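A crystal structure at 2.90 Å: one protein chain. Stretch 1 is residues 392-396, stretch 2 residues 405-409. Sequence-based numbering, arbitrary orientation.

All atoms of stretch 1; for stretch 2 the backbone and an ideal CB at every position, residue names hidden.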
# COMPACT_ATOMS: atom_id res chain seq x y z
N GLY A 392 16.91 -16.51 -0.36
CA GLY A 392 18.05 -16.70 0.51
C GLY A 392 17.90 -17.74 1.61
O GLY A 392 18.89 -18.35 1.99
N ASN A 393 16.67 -17.98 2.11
CA ASN A 393 16.44 -18.92 3.22
C ASN A 393 15.79 -20.29 2.85
O ASN A 393 15.55 -21.11 3.75
CB ASN A 393 15.62 -18.25 4.32
CG ASN A 393 16.42 -17.30 5.17
OD1 ASN A 393 17.27 -17.71 5.97
ND2 ASN A 393 16.15 -16.00 5.00
N GLY A 394 15.53 -20.54 1.57
CA GLY A 394 14.98 -21.81 1.12
C GLY A 394 13.49 -21.88 0.85
O GLY A 394 12.84 -20.86 0.64
N LEU A 395 12.97 -23.12 0.80
CA LEU A 395 11.56 -23.41 0.55
C LEU A 395 10.87 -23.76 1.86
O LEU A 395 11.43 -24.49 2.69
CB LEU A 395 11.44 -24.57 -0.46
CG LEU A 395 10.05 -24.98 -0.93
CD1 LEU A 395 9.30 -23.82 -1.53
CD2 LEU A 395 10.15 -26.07 -1.95
N PHE A 396 9.67 -23.23 2.05
CA PHE A 396 8.92 -23.44 3.28
C PHE A 396 7.59 -24.09 2.99
O PHE A 396 6.94 -23.78 2.00
CB PHE A 396 8.74 -22.11 4.02
CG PHE A 396 10.01 -21.59 4.67
CD1 PHE A 396 10.26 -21.80 6.02
CD2 PHE A 396 10.95 -20.88 3.93
CE1 PHE A 396 11.43 -21.31 6.62
CE2 PHE A 396 12.13 -20.41 4.52
CZ PHE A 396 12.35 -20.61 5.87
N UNK A 405 7.67 -27.37 7.61
CA UNK A 405 9.03 -27.73 7.16
C UNK A 405 9.78 -26.61 6.45
O UNK A 405 9.17 -25.82 5.74
CB UNK A 405 8.95 -28.94 6.22
N UNK A 406 11.14 -26.61 6.58
CA UNK A 406 12.08 -25.75 5.85
C UNK A 406 13.06 -26.63 5.04
O UNK A 406 13.80 -27.45 5.60
CB UNK A 406 12.84 -24.84 6.82
N UNK A 407 13.05 -26.45 3.71
CA UNK A 407 13.88 -27.19 2.74
C UNK A 407 14.97 -26.29 2.20
O UNK A 407 14.68 -25.24 1.61
CB UNK A 407 13.03 -27.74 1.59
N UNK A 408 16.24 -26.69 2.43
CA UNK A 408 17.45 -25.99 1.98
C UNK A 408 18.66 -26.88 2.13
O UNK A 408 18.84 -27.49 3.19
CB UNK A 408 17.65 -24.69 2.76
N UNK A 409 19.45 -26.95 1.08
CA UNK A 409 20.70 -27.70 1.05
C UNK A 409 20.61 -29.20 0.90
O UNK A 409 19.71 -29.72 0.23
CB UNK A 409 21.47 -27.41 2.34

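The two stretches run antiparallel, their strand directions 156° apart, and Leu-395 lies opposite position 407 in a hydrogen-bonded pair, with Phe-396 opposite position 406 in the non-hydrogen-bonded pair that follows. This register sets what each position of the second stretch can meet.

Position 405 has extended backbone angles, and its CA-to-CB bond points sideways, with no atom of stretch 1 within 5.5 Å of the ideal CB. The first stretch therefore hardly restricts the side chain, and many residues would suit. The deposited residue is Ala-405, whose contribution comes from its backbone: the carbonyl O lies 3.4 Å from CA of Phe-396, a CA-H...O contact of the kind common between antiparallel strands.

At position 406 the ideal CB lies on the same face of the sheet as the side chain of Phe-396, 3.8 Å from its CE1. The aromatic ring offers a broad apolar surface, so a side chain with several methylenes or a branched aliphatic group would pack well here. Farther along this face is the carbonyl O of Asn-393, an acceptor that a long side chain ending in a donor could reach; lysine, arginine or glutamine would combine the two features, while leucine or isoleucine would use the ring alone. The deposited residue is Arg-406, which uses both. Its CG sits over one face of the Phe-396 ring, 3.9 Å from the centroid in a CH-pi contact, and its CD approaches Phe-396 CZ to 3.5 Å. With chi1 and chi2 both t, the chain extends past the ring before chi3 turns to p, and NH1 donates a hydrogen bond of 3.0 Å to O of Asn-393. The acceptor lies at the guanidinium edge, near its plane, where an N-H can point at it.

Position 407 is fixed first by its backbone. Its N donates to O of Leu-395 at 2.7 Å, and its O accepts from N of Leu-395 at 2.8 Å, both nearly straight, closing the ring of a hydrogen-bonded pair. The same O lies 3.5 Å from CA of Gly-394, and a CB on that glycine would clash with it. The CB of 407 shares a face with the Leu-395 side chain, so an apolar residue, aliphatic or aromatic, would suit. The deposited residue is Tyr-407; its CB packs 4.1 Å from CB of Leu-395, and with chi1 at m the ring is oblique to Leu-395 O. Its hydroxyl is hydrogen-bonded close by in the chain.

At position 408 CA-to-CB points sideways, and the nearest atoms, CA of Gly-394 and O of Asn-393, are each 4.3 Å from the ideal CB. Small residues fit easily, but the choice is not narrow. Ser-408 is found, its OG hydrogen-bonded elsewhere in the structure.

Position 409 is out of reach of stretch 1, and its phi of 77° favours glycine, although asparagine could also adopt a positive phi. The residue is Gly-409.

Stretch 2 405-409: ARYSG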
# COMPACT_ATOMS: atom_id res chain seq x y z
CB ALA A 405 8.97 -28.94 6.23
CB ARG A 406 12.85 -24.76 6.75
CG ARG A 406 13.85 -23.92 5.94
CD ARG A 406 14.72 -23.02 6.76
NE ARG A 406 15.94 -23.68 7.23
CZ ARG A 406 17.14 -23.54 6.67
NH1 ARG A 406 17.31 -22.75 5.62
NH2 ARG A 406 18.19 -24.17 7.17
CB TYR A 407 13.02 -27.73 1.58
CG TYR A 407 11.87 -28.62 2.02
CD1 TYR A 407 12.10 -29.83 2.67
CD2 TYR A 407 10.55 -28.27 1.75
CE1 TYR A 407 11.05 -30.66 3.05
CE2 TYR A 407 9.49 -29.09 2.12
CZ TYR A 407 9.75 -30.29 2.77
OH TYR A 407 8.72 -31.11 3.16
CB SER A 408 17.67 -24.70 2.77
OG SER A 408 18.73 -23.93 2.24
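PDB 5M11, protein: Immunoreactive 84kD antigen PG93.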